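MamA (Candidatus Magnetobacterium bavaricum, PDB 3VTX) is a tetratricopeptide-repeat protein, an all-helical stack of antiparallel helix pairs of the kind that commonly serves as a scaffold for protein-protein interactions. Local coordinates at residues A[74-79]-A[96-101]; A[91-96]-A[114-119]; A[122-127]-A[152-157]; A[143-148]-A[165-170]. One frame throughout, in Å; residues are numbered along the deposited sequence. Where two conformers were deposited one is given.

Contact 1 (A[74-79]-A[96-101])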
loop_
_atom_site.group_PDB
_atom_site.type_symbol
_atom_site.label_atom_id
_atom_site.label_comp_id
_atom_site.label_asym_id
_atom_site.label_seq_id
_atom_site.Cartn_x
_atom_site.Cartn_y
_atom_site.Cartn_z
ATOM N N GLU A 74 -0.447 9.340 -2.318
ATOM C CA GLU A 74 0.409 8.497 -1.439
ATOM C C GLU A 74 -0.131 8.471 -0.024
ATOM O O GLU A 74 -0.190 7.413 0.592
ATOM C CB GLU A 74 1.861 8.969 -1.453
ATOM C CG GLU A 74 2.796 8.088 -0.629
ATOM C CD GLU A 74 4.249 8.553 -0.467
ATOM O OE1 GLU A 74 4.503 9.742 -0.160
ATOM O OE2 GLU A 74 5.116 7.639 -0.481
ATOM N N ALA A 75 -0.475 9.635 0.515
ATOM C CA ALA A 75 -1.027 9.653 1.857
ATOM C C ALA A 75 -2.273 8.772 2.002
ATOM O O ALA A 75 -2.405 8.050 2.975
ATOM C CB ALA A 75 -1.312 11.075 2.303
ATOM N N TYR A 76 -3.201 8.884 1.055
ATOM C CA TYR A 76 -4.367 8.049 1.010
ATOM C C TYR A 76 -4.009 6.560 0.872
ATOM O O TYR A 76 -4.688 5.716 1.487
ATOM C CB TYR A 76 -5.356 8.543 -0.040
ATOM C CG TYR A 76 -6.190 9.725 0.392
ATOM C CD1 TYR A 76 -7.125 9.594 1.398
ATOM C CD2 TYR A 76 -6.068 10.981 -0.249
ATOM C CE1 TYR A 76 -7.894 10.684 1.787
ATOM C CE2 TYR A 76 -6.853 12.054 0.131
ATOM C CZ TYR A 76 -7.754 11.903 1.112
ATOM O OH TYR A 76 -8.589 12.969 1.489
ATOM N N TYR A 77 -3.019 6.250 0.043
ATOM C CA TYR A 77 -2.600 4.883 -0.147
ATOM C C TYR A 77 -2.102 4.337 1.189
ATOM O O TYR A 77 -2.383 3.194 1.531
ATOM C CB TYR A 77 -1.491 4.800 -1.232
ATOM C CG TYR A 77 -0.831 3.414 -1.284
ATOM C CD1 TYR A 77 -1.539 2.267 -1.750
ATOM C CD2 TYR A 77 0.463 3.232 -0.803
ATOM C CE1 TYR A 77 -0.913 1.063 -1.769
ATOM C CE2 TYR A 77 1.095 1.961 -0.803
ATOM C CZ TYR A 77 0.356 0.910 -1.276
ATOM O OH TYR A 77 0.891 -0.365 -1.295
ATOM N N ILE A 78 -1.274 5.101 1.889
ATOM C CA ILE A 78 -0.681 4.627 3.130
ATOM C C ILE A 78 -1.764 4.511 4.170
ATOM O O ILE A 78 -1.832 3.508 4.857
ATOM C CB ILE A 78 0.477 5.493 3.619
ATOM C CG1 ILE A 78 1.612 5.542 2.567
ATOM C CG2 ILE A 78 0.929 4.961 5.008
ATOM C CD1 ILE A 78 2.743 6.620 2.834
ATOM N N LEU A 79 -2.664 5.480 4.223
ATOM C CA LEU A 79 -3.788 5.461 5.152
ATOM C C LEU A 79 -4.665 4.269 4.866
ATOM O O LEU A 79 -5.066 3.547 5.746
ATOM C CB LEU A 79 -4.628 6.736 5.015
ATOM C CG LEU A 79 -5.931 6.832 5.880
ATOM C CD1 LEU A 79 -5.612 6.571 7.369
ATOM C CD2 LEU A 79 -6.659 8.227 5.691
ATOM N N LEU A 96 -8.319 4.035 -0.271
ATOM C CA LEU A 96 -7.666 3.576 -1.467
ATOM C C LEU A 96 -8.385 4.150 -2.715
ATOM O O LEU A 96 -7.702 4.508 -3.689
ATOM C CB LEU A 96 -7.658 2.051 -1.551
ATOM C CG LEU A 96 -6.799 1.420 -0.462
ATOM C CD1 LEU A 96 -7.097 -0.039 -0.243
ATOM C CD2 LEU A 96 -5.336 1.586 -0.825
ATOM N N GLN A 97 -9.711 4.246 -2.642
ATOM C CA GLN A 97 -10.528 4.864 -3.712
ATOM C C GLN A 97 -10.074 6.314 -3.912
ATOM O O GLN A 97 -9.949 6.807 -5.069
ATOM C CB GLN A 97 -12.032 4.854 -3.375
ATOM C CG GLN A 97 -12.751 3.523 -3.604
ATOM C CD GLN A 97 -14.212 3.592 -3.192
ATOM O OE1 GLN A 97 -14.622 4.506 -2.492
ATOM N NE2 GLN A 97 -14.992 2.622 -3.621
ATOM N N ARG A 98 -9.858 6.999 -2.809
ATOM C CA ARG A 98 -9.368 8.353 -2.900
ATOM C C ARG A 98 -8.021 8.435 -3.511
ATOM O O ARG A 98 -7.781 9.331 -4.296
ATOM C CB ARG A 98 -9.446 9.113 -1.600
ATOM C CG ARG A 98 -10.915 9.425 -1.225
ATOM C CD ARG A 98 -11.097 10.433 -0.101
ATOM N NE ARG A 98 -11.714 9.814 1.079
ATOM C CZ ARG A 98 -13.020 9.662 1.312
ATOM N NH1 ARG A 98 -13.944 10.104 0.459
ATOM N NH2 ARG A 98 -13.400 9.071 2.435
ATOM N N ALA A 99 -7.125 7.492 -3.189
ATOM C CA ALA A 99 -5.800 7.470 -3.789
ATOM C C ALA A 99 -5.869 7.311 -5.308
ATOM O O ALA A 99 -5.103 7.933 -6.100
ATOM C CB ALA A 99 -4.956 6.298 -3.204
ATOM N N ILE A 100 -6.717 6.400 -5.717
ATOM C CA ILE A 100 -6.871 6.045 -7.115
ATOM C C ILE A 100 -7.529 7.234 -7.857
ATOM O O ILE A 100 -7.271 7.469 -9.038
ATOM C CB ILE A 100 -7.734 4.787 -7.246
ATOM C CG1 ILE A 100 -6.854 3.588 -6.857
ATOM C CG2 ILE A 100 -8.310 4.622 -8.680
ATOM C CD1 ILE A 100 -7.707 2.374 -6.521
ATOM N N ALA A 101 -8.465 7.885 -7.197
ATOM C CA ALA A 101 -9.168 9.030 -7.853
ATOM C C ALA A 101 -8.114 10.089 -8.100
ATOM O O ALA A 101 -8.117 10.741 -9.160
ATOM C CB ALA A 101 -10.326 9.566 -6.968
#
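Y76 and Y77, consecutive residues of helix 73-85, carry the contact with segment 96-101. Y76 is the larger contributor. Its CG lies anti to the carbonyl carbon, and the ring lies against R98: R98 CB sits over the centre of one face, 3.8 Å from the ring centroid, in a CH-pi contact. From there the arginine chain runs on across the ring, and R98 CD reaches Y76 CE1 at 3.7 Å. The guanidinium plane is turned 57° from the ring, so the two flat groups are not stacked, and the aliphatic part of R98 does most of the touching. At the base of the tyrosine, Y76 CB meets A99 CB at 3.9 Å. Y77, next along, has CG anti to its backbone N (chi1 169°), and its CD1 touches L96 CD2 at 4.0 Å, while the methyl of A99 lies against the Y77 backbone, A99 CB to Y77 N 3.8 Å. A99 thus fits between the bases of the two tyrosines, and with so small a residue there the axes of the segments approach to 7.6 Å, antiparallel at 157°. No hydrogen bond crosses this helical hairpin of one tetratricopeptide repeat. Y76 and A75 also pack on helix 55-68, whereas Y77 reaches D108 and K112 of helix 107-119.

Contact 2 (A[91-96]-A[114-119])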
loop_
_atom_site.group_PDB
_atom_site.type_symbol
_atom_site.label_atom_id
_atom_site.label_comp_id
_atom_site.label_asym_id
_atom_site.label_seq_id
_atom_site.Cartn_x
_atom_site.Cartn_y
_atom_site.Cartn_z
ATOM N N ALA A 91 -12.827 1.628 5.814
ATOM C CA ALA A 91 -12.011 2.807 5.802
ATOM C C ALA A 91 -10.862 2.602 4.790
ATOM O O ALA A 91 -10.327 3.565 4.280
ATOM C CB ALA A 91 -11.419 3.091 7.255
ATOM N N ALA A 92 -10.418 1.373 4.641
ATOM C CA ALA A 92 -9.336 1.039 3.722
ATOM C C ALA A 92 -9.807 1.325 2.291
ATOM O O ALA A 92 -9.105 1.932 1.529
ATOM C CB ALA A 92 -8.869 -0.405 3.860
ATOM N N ILE A 93 -10.965 0.771 1.949
ATOM C CA ILE A 93 -11.583 1.019 0.627
ATOM C C ILE A 93 -11.697 2.507 0.394
ATOM O O ILE A 93 -11.317 3.015 -0.657
ATOM C CB ILE A 93 -12.960 0.334 0.520
ATOM C CG1 ILE A 93 -12.822 -1.197 0.479
ATOM C CG2 ILE A 93 -13.701 0.767 -0.745
ATOM C CD1 ILE A 93 -14.133 -1.901 0.799
ATOM N N ASP A 94 -12.304 3.213 1.348
ATOM C CA ASP A 94 -12.560 4.650 1.139
ATOM C C ASP A 94 -11.265 5.390 0.799
ATOM O O ASP A 94 -11.198 6.088 -0.203
ATOM C CB ASP A 94 -13.242 5.311 2.328
ATOM C CG ASP A 94 -14.672 4.819 2.579
ATOM O OD1 ASP A 94 -15.336 4.136 1.728
ATOM O OD2 ASP A 94 -15.129 5.093 3.717
ATOM N N ALA A 95 -10.204 5.160 1.581
ATOM C CA ALA A 95 -8.951 5.752 1.327
ATOM C C ALA A 95 -8.281 5.329 0.059
ATOM O O ALA A 95 -7.741 6.158 -0.634
ATOM C CB ALA A 95 -7.959 5.490 2.540
ATOM N N LEU A 96 -8.319 4.035 -0.271
ATOM C CA LEU A 96 -7.666 3.576 -1.467
ATOM C C LEU A 96 -8.385 4.150 -2.715
ATOM O O LEU A 96 -7.702 4.508 -3.689
ATOM C CB LEU A 96 -7.658 2.051 -1.551
ATOM C CG LEU A 96 -6.799 1.420 -0.462
ATOM C CD1 LEU A 96 -7.097 -0.039 -0.243
ATOM C CD2 LEU A 96 -5.336 1.586 -0.825
ATOM N N GLY A 114 -7.848 -4.379 -4.442
ATOM C CA GLY A 114 -8.265 -5.718 -4.810
ATOM C C GLY A 114 -8.102 -6.749 -3.674
ATOM O O GLY A 114 -9.030 -7.561 -3.409
ATOM N N LEU A 115 -6.986 -6.645 -2.949
ATOM C CA LEU A 115 -6.719 -7.511 -1.808
ATOM C C LEU A 115 -7.803 -7.280 -0.760
ATOM O O LEU A 115 -8.340 -8.264 -0.162
ATOM C CB LEU A 115 -5.357 -7.273 -1.202
ATOM C CG LEU A 115 -4.192 -7.719 -2.098
ATOM C CD1 LEU A 115 -2.885 -7.349 -1.347
ATOM C CD2 LEU A 115 -4.178 -9.254 -2.483
ATOM N N VAL A 116 -8.133 -6.039 -0.495
ATOM C CA VAL A 116 -9.154 -5.719 0.502
ATOM C C VAL A 116 -10.532 -6.326 0.054
ATOM O O VAL A 116 -11.171 -7.066 0.860
ATOM C CB VAL A 116 -9.270 -4.238 0.763
ATOM C CG1 VAL A 116 -10.395 -3.948 1.829
ATOM C CG2 VAL A 116 -8.001 -3.648 1.277
ATOM N N TYR A 117 -10.945 -6.085 -1.169
ATOM C CA TYR A 117 -12.217 -6.623 -1.684
ATOM C C TYR A 117 -12.256 -8.126 -1.635
ATOM O O TYR A 117 -13.198 -8.717 -1.130
ATOM C CB TYR A 117 -12.444 -6.192 -3.083
ATOM C CG TYR A 117 -13.020 -4.783 -3.235
ATOM C CD1 TYR A 117 -14.099 -4.307 -2.467
ATOM C CD2 TYR A 117 -12.540 -3.983 -4.268
ATOM C CE1 TYR A 117 -14.603 -3.022 -2.695
ATOM C CE2 TYR A 117 -13.064 -2.701 -4.474
ATOM C CZ TYR A 117 -14.079 -2.266 -3.701
ATOM O OH TYR A 117 -14.562 -1.002 -3.978
ATOM N N ASP A 118 -11.154 -8.767 -1.984
ATOM C CA ASP A 118 -11.199 -10.219 -2.003
ATOM C C ASP A 118 -11.333 -10.751 -0.566
ATOM O O ASP A 118 -12.010 -11.780 -0.356
ATOM C CB ASP A 118 -9.990 -10.837 -2.654
ATOM C CG ASP A 118 -10.269 -12.298 -3.183
ATOM O OD1 ASP A 118 -11.284 -12.478 -3.860
ATOM O OD2 ASP A 118 -9.451 -13.200 -2.802
ATOM N N SER A 119 -10.715 -10.059 0.374
ATOM C CA SER A 119 -10.778 -10.458 1.775
ATOM C C SER A 119 -12.161 -10.385 2.325
ATOM O O SER A 119 -12.418 -11.029 3.352
ATOM C CB SER A 119 -9.846 -9.701 2.694
ATOM O OG SER A 119 -10.344 -8.396 2.966
#
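I93 and V116 mark the closest backbone approach of segments 91-96 and 114-119, with their CA atoms 7.2 Å apart. Both segments are helical and run antiparallel at 151°, and their axes come no nearer than 10.0 Å. At that spacing the backbones stay apart and branched side chains bridge the gap. V116 supplies both its methyls. CG1, anti to the backbone N (chi1 179°), meets I93 CG1 at 3.9 Å, while CG2 touches L96 CD1 at 4.0 Å and, a little farther off, the CB of A92. The valine is in this way spread over three residues on one side of helix 89-102, a residue of one helix set among several of the other. I93 has a second neighbour in Y117, whose side chain crosses that of the isoleucine at about a right angle. I93 CD1 lies 3.7 Å from Y117 CE1, and I93 CG2 is 3.8 Å from Y117 OH, so two branches of the isoleucine touch the tyrosine, one at the ring and one at the hydroxyl. Within segment 114-119, S119 OG turns back to give a 2.6 Å hydrogen bond to V116 O and is also bonded to K89 NZ. F84 of helix 73-85 packs on V116, and A126 of helix 123-136 on Y117. No polar bond links the two segments, and all five touching residues are buried: adhesion between these successive tetratricopeptide repeats rests here on the shape fit of aliphatic and aromatic carbon, with no directional bond to fix the register.

Contact 3 (A[122-127]-A[152-157])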
loop_
_atom_site.group_PDB
_atom_site.type_symbol
_atom_site.label_atom_id
_atom_site.label_comp_id
_atom_site.label_asym_id
_atom_site.label_seq_id
_atom_site.Cartn_x
_atom_site.Cartn_y
_atom_site.Cartn_z
ATOM N N GLU A 122 -15.741 -9.943 -1.932
ATOM C CA GLU A 122 -16.195 -9.151 -3.017
ATOM C C GLU A 122 -15.340 -9.492 -4.243
ATOM O O GLU A 122 -14.521 -8.677 -4.719
ATOM C CB GLU A 122 -16.138 -7.672 -2.656
ATOM C CG GLU A 122 -17.214 -7.264 -1.653
ATOM C CD GLU A 122 -18.601 -7.153 -2.284
ATOM O OE1 GLU A 122 -18.755 -7.109 -3.539
ATOM O OE2 GLU A 122 -19.558 -7.155 -1.465
ATOM N N HIS A 123 -15.537 -10.699 -4.762
ATOM C CA HIS A 123 -14.575 -11.237 -5.748
ATOM C C HIS A 123 -14.622 -10.499 -7.062
ATOM O O HIS A 123 -13.573 -10.283 -7.681
ATOM C CB HIS A 123 -14.842 -12.706 -6.005
ATOM C CG HIS A 123 -14.923 -13.516 -4.773
ATOM N ND1 HIS A 123 -13.848 -13.628 -3.908
ATOM C CD2 HIS A 123 -15.943 -14.221 -4.210
ATOM C CE1 HIS A 123 -14.207 -14.382 -2.873
ATOM N NE2 HIS A 123 -15.448 -14.789 -3.051
ATOM N N ASP A 124 -15.816 -10.076 -7.533
ATOM C CA ASP A 124 -15.828 -9.353 -8.777
ATOM C C ASP A 124 -15.193 -7.962 -8.718
ATOM O O ASP A 124 -14.480 -7.567 -9.622
ATOM C CB ASP A 124 -17.250 -9.141 -9.263
ATOM C CG ASP A 124 -17.972 -10.425 -9.598
ATOM O OD1 ASP A 124 -17.391 -11.390 -10.043
ATOM O OD2 ASP A 124 -19.207 -10.436 -9.422
ATOM N N LYS A 125 -15.423 -7.249 -7.655
ATOM C CA LYS A 125 -14.690 -6.000 -7.415
ATOM C C LYS A 125 -13.204 -6.186 -7.317
ATOM O O LYS A 125 -12.437 -5.346 -7.749
ATOM C CB LYS A 125 -15.217 -5.272 -6.205
ATOM C CG LYS A 125 -16.683 -4.666 -6.479
ATOM C CD LYS A 125 -17.110 -3.755 -5.441
ATOM C CE LYS A 125 -18.482 -3.101 -5.906
ATOM N NZ LYS A 125 -18.976 -2.475 -4.698
ATOM N N ALA A 126 -12.810 -7.274 -6.675
ATOM C CA ALA A 126 -11.396 -7.575 -6.629
ATOM C C ALA A 126 -10.801 -7.834 -7.997
ATOM O O ALA A 126 -9.738 -7.276 -8.332
ATOM C CB ALA A 126 -11.173 -8.749 -5.690
ATOM N N ILE A 127 -11.468 -8.664 -8.803
ATOM C CA ILE A 127 -10.976 -8.966 -10.134
ATOM C C ILE A 127 -10.837 -7.636 -10.926
ATOM O O ILE A 127 -9.852 -7.483 -11.664
ATOM C CB ILE A 127 -11.817 -10.009 -10.814
ATOM C CG1 ILE A 127 -11.659 -11.346 -10.091
ATOM C CG2 ILE A 127 -11.432 -10.086 -12.351
ATOM C CD1 ILE A 127 -12.832 -12.382 -10.343
ATOM N N GLU A 152 -11.548 -18.751 -7.849
ATOM C CA GLU A 152 -11.840 -19.859 -6.948
ATOM C C GLU A 152 -12.892 -19.445 -5.902
ATOM O O GLU A 152 -13.770 -20.256 -5.556
ATOM C CB GLU A 152 -10.540 -20.402 -6.319
ATOM C CG GLU A 152 -10.766 -21.110 -4.978
ATOM C CD GLU A 152 -11.163 -22.603 -5.049
ATOM O OE1 GLU A 152 -11.507 -23.006 -6.165
ATOM O OE2 GLU A 152 -11.119 -23.308 -3.926
ATOM N N GLY A 153 -12.797 -18.213 -5.416
ATOM C CA GLY A 153 -13.741 -17.681 -4.437
ATOM C C GLY A 153 -15.171 -17.671 -4.972
ATOM O O GLY A 153 -16.126 -17.912 -4.232
ATOM N N LYS A 154 -15.285 -17.431 -6.264
ATOM C CA LYS A 154 -16.608 -17.472 -6.978
ATOM C C LYS A 154 -17.087 -18.848 -7.350
ATOM O O LYS A 154 -18.156 -19.011 -7.978
ATOM C CB LYS A 154 -16.444 -16.690 -8.325
ATOM C CG LYS A 154 -16.267 -15.304 -8.135
ATOM C CD LYS A 154 -15.991 -14.502 -9.433
ATOM C CE LYS A 154 -17.076 -14.629 -10.539
ATOM N NZ LYS A 154 -18.199 -13.798 -10.307
ATOM N N GLY A 155 -16.267 -19.829 -7.138
ATOM C CA GLY A 155 -16.557 -21.193 -7.498
ATOM C C GLY A 155 -16.341 -21.493 -8.951
ATOM O O GLY A 155 -16.943 -22.439 -9.447
ATOM N N LEU A 156 -15.506 -20.706 -9.653
ATOM C CA LEU A 156 -15.196 -20.847 -11.060
ATOM C C LEU A 156 -13.761 -21.372 -11.205
ATOM O O LEU A 156 -12.823 -20.611 -11.565
ATOM C CB LEU A 156 -15.372 -19.520 -11.808
ATOM C CG LEU A 156 -16.796 -18.894 -11.875
ATOM C CD1 LEU A 156 -16.862 -17.539 -12.546
ATOM C CD2 LEU A 156 -17.777 -19.965 -12.444
ATOM N N ARG A 157 -13.606 -22.678 -10.981
ATOM C CA ARG A 157 -12.268 -23.265 -10.863
ATOM C C ARG A 157 -11.557 -23.296 -12.207
ATOM O O ARG A 157 -10.341 -23.171 -12.328
ATOM C CB ARG A 157 -12.349 -24.665 -10.262
ATOM C CG ARG A 157 -11.985 -24.620 -8.783
ATOM C CD ARG A 157 -11.698 -25.955 -8.134
ATOM N NE ARG A 157 -11.570 -25.675 -6.744
ATOM C CZ ARG A 157 -11.394 -26.581 -5.841
ATOM N NH1 ARG A 157 -11.365 -27.877 -6.211
ATOM N NH2 ARG A 157 -11.240 -26.206 -4.579
#
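H123 and K154 are brought side by side by their torsions. In H123, CG is anti to the carbonyl carbon (chi1 -52°), and the imidazole lies against G153. K154 bends at both chi3 and chi4 (57° and 80°), the first turning CE and the second NZ. The two side chains slide past one another in opposite directions, with H123 CB and K154 CG 3.6 Å apart. One imidazole face is covered by backbone: G153 C lies 3.4 Å above the ring plane, toward the rim, and G153 CA makes a CH-pi contact 3.8 Å from the centroid. The ring nitrogens bond to other groups, ND1 to D118 and NE2 to a bound glycerol. K154 NZ forms a salt bridge with D124, 2.6 Å from OD1 and on its syn side, the two side chains crossing at about a right angle. Nearer the interior, K154 CD rests 3.9 Å from I127 CD1. Beyond the lysine, G155 takes positive phi and completes a Schellman motif, and the chain turns into the next helix, where R157 grips E152 side-on through NE and NH2, one nitrogen to each carboxylate oxygen. This surface contact sets the N-terminal turn of one helix against the C-terminal end and following turn of another, at the junction between consecutive tetratricopeptide repeats.

Contact 4 (A[143-148]-A[165-170])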
loop_
_atom_site.group_PDB
_atom_site.type_symbol
_atom_site.label_atom_id
_atom_site.label_comp_id
_atom_site.label_asym_id
_atom_site.label_seq_id
_atom_site.Cartn_x
_atom_site.Cartn_y
_atom_site.Cartn_z
ATOM N N ALA A 143 -0.505 -10.547 -9.299
ATOM C CA ALA A 143 -1.818 -10.123 -9.677
ATOM C C ALA A 143 -2.565 -11.198 -10.427
ATOM O O ALA A 143 -3.795 -11.365 -10.260
ATOM C CB ALA A 143 -1.764 -8.816 -10.449
ATOM N N TYR A 144 -1.866 -11.879 -11.307
ATOM C CA TYR A 144 -2.517 -13.077 -11.992
ATOM C C TYR A 144 -2.882 -14.163 -11.003
ATOM O O TYR A 144 -4.002 -14.705 -11.046
ATOM C CB TYR A 144 -1.586 -13.693 -13.004
ATOM C CG TYR A 144 -1.233 -12.692 -14.094
ATOM C CD1 TYR A 144 -1.949 -12.646 -15.259
ATOM C CD2 TYR A 144 -0.164 -11.829 -13.942
ATOM C CE1 TYR A 144 -1.619 -11.667 -16.241
ATOM C CE2 TYR A 144 0.190 -10.918 -14.945
ATOM C CZ TYR A 144 -0.528 -10.835 -16.043
ATOM O OH TYR A 144 -0.148 -9.925 -17.023
ATOM N N GLN A 145 -2.015 -14.425 -10.004
ATOM C CA GLN A 145 -2.340 -15.413 -8.988
ATOM C C GLN A 145 -3.594 -14.963 -8.208
ATOM O O GLN A 145 -4.470 -15.758 -7.936
ATOM C CB GLN A 145 -1.148 -15.627 -8.043
ATOM C CG GLN A 145 0.081 -16.173 -8.671
ATOM C CD GLN A 145 1.246 -16.148 -7.667
ATOM O OE1 GLN A 145 1.157 -16.846 -6.620
ATOM N NE2 GLN A 145 2.219 -15.240 -7.832
ATOM N N SER A 146 -3.600 -13.710 -7.819
ATOM C CA SER A 146 -4.708 -13.112 -7.023
ATOM C C SER A 146 -6.026 -13.175 -7.791
ATOM O O SER A 146 -7.097 -13.493 -7.187
ATOM C CB SER A 146 -4.389 -11.689 -6.573
ATOM O OG SER A 146 -3.315 -11.692 -5.668
ATOM N N ILE A 147 -5.985 -12.924 -9.119
ATOM C CA ILE A 147 -7.162 -13.147 -9.960
ATOM C C ILE A 147 -7.642 -14.583 -9.889
ATOM O O ILE A 147 -8.826 -14.841 -9.679
ATOM C CB ILE A 147 -7.019 -12.662 -11.405
ATOM C CG1 ILE A 147 -6.834 -11.135 -11.398
ATOM C CG2 ILE A 147 -8.247 -13.167 -12.239
ATOM C CD1 ILE A 147 -6.398 -10.616 -12.805
ATOM N N GLY A 148 -6.720 -15.491 -9.987
ATOM C CA GLY A 148 -7.030 -16.932 -9.878
ATOM C C GLY A 148 -7.750 -17.232 -8.570
ATOM O O GLY A 148 -8.766 -17.973 -8.541
ATOM N N LYS A 165 -2.229 -20.564 -14.301
ATOM C CA LYS A 165 -1.378 -20.927 -15.404
ATOM C C LYS A 165 -0.801 -19.694 -16.083
ATOM O O LYS A 165 0.395 -19.724 -16.507
ATOM C CB LYS A 165 -2.197 -21.731 -16.385
ATOM C CG LYS A 165 -2.288 -23.204 -16.034
ATOM C CD LYS A 165 -3.121 -23.974 -17.049
ATOM C CE LYS A 165 -3.281 -25.392 -16.638
ATOM N NZ LYS A 165 -3.432 -26.470 -17.827
ATOM N N LYS A 166 -1.521 -18.605 -16.193
ATOM C CA LYS A 166 -0.983 -17.373 -16.770
ATOM C C LYS A 166 0.185 -16.892 -15.959
ATOM O O LYS A 166 1.210 -16.446 -16.514
ATOM C CB LYS A 166 -1.926 -16.193 -16.935
ATOM C CG LYS A 166 -3.014 -16.348 -17.950
ATOM C CD LYS A 166 -3.951 -15.053 -17.876
ATOM C CE LYS A 166 -5.215 -15.129 -18.679
ATOM N NZ LYS A 166 -4.877 -14.695 -20.060
ATOM N N ALA A 167 0.062 -16.948 -14.627
ATOM C CA ALA A 167 1.157 -16.565 -13.771
ATOM C C ALA A 167 2.406 -17.393 -14.062
ATOM O O ALA A 167 3.483 -16.886 -14.069
ATOM C CB ALA A 167 0.756 -16.725 -12.233
ATOM N N LEU A 168 2.252 -18.683 -14.219
ATOM C CA LEU A 168 3.392 -19.545 -14.486
ATOM C C LEU A 168 3.984 -19.177 -15.857
ATOM O O LEU A 168 5.188 -19.176 -16.055
ATOM C CB LEU A 168 2.984 -20.966 -14.492
ATOM C CG LEU A 168 2.884 -21.627 -13.124
ATOM C CD1 LEU A 168 1.938 -22.898 -13.170
ATOM C CD2 LEU A 168 4.299 -22.068 -12.652
ATOM N N GLU A 169 3.084 -18.874 -16.807
ATOM C CA GLU A 169 3.568 -18.673 -18.204
ATOM C C GLU A 169 4.472 -17.474 -18.257
ATOM O O GLU A 169 5.459 -17.406 -19.063
ATOM C CB GLU A 169 2.380 -18.484 -19.152
ATOM C CG GLU A 169 2.810 -18.232 -20.685
ATOM C CD GLU A 169 3.279 -16.804 -20.996
ATOM O OE1 GLU A 169 2.954 -15.857 -20.269
ATOM O OE2 GLU A 169 4.019 -16.601 -22.019
ATOM N N LYS A 170 4.274 -16.503 -17.372
ATOM C CA LYS A 170 5.110 -15.263 -17.356
ATOM C C LYS A 170 6.617 -15.513 -17.105
ATOM O O LYS A 170 7.461 -14.677 -17.461
ATOM C CB LYS A 170 4.749 -14.263 -16.250
ATOM C CG LYS A 170 3.383 -13.601 -16.392
ATOM C CD LYS A 170 3.212 -12.896 -17.642
ATOM C CE LYS A 170 3.770 -11.561 -17.682
ATOM N NZ LYS A 170 2.844 -10.896 -18.719
#
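Y144 stands at about a right angle to both K166 and K170, and this crossing shapes the contact between helix 141-153 and segment 165-170. Y144 has CG anti to the carbonyl carbon (chi1 -61°), and its ring lies beside K166 and K170. K166 touches it through carbon, CB lying 3.9 Å from Y144 CD1, obliquely to the ring. Its chain then leads away, and the residue makes a cation-pi contact with Y163. Farther out, K170 bends at chi2 and chi3, and its NZ comes to 3.6 Å from Y144 OH without a hydrogen bond between them. Both polar ends instead bond to P138 O, so the ammonium and the hydroxyl share one acceptor. At the root of the ring A167 provides the close packing: its CB meets Y144 CB at 3.9 Å and Q145 CG at 3.7 Å, resting between the two residues. The axes run antiparallel at 167° and approach to 8.3 Å. Together the segments form the helical hairpin of a tetratricopeptide repeat near the C-terminal end of the chain. Helix 141-153 also packs through A143, Y144 and I147 on helix 123-136, while S146 bonds to Y111 of helix 107-119.

Overall arrangement
From the N terminus, contact 1 closes the first loop, pairing helix 73-85 with helix 89-102. Contact 2 opens before that loop has closed and crosses it: the two share L96, and contact 2 carries the chain on to helix 107-119. Contact 3 follows in series, opening just after contact 2 closes, and the two touch through Y117 and K125. It joins helix 123-136 to the end of helix 141-153. Contact 4 crosses contact 3 and pairs helix 141-153 with helix 157-169. Contacts 1 and 4 lie within single repeats, their centres 26 Å apart, whereas contacts 2 and 3 each join two successive repeats.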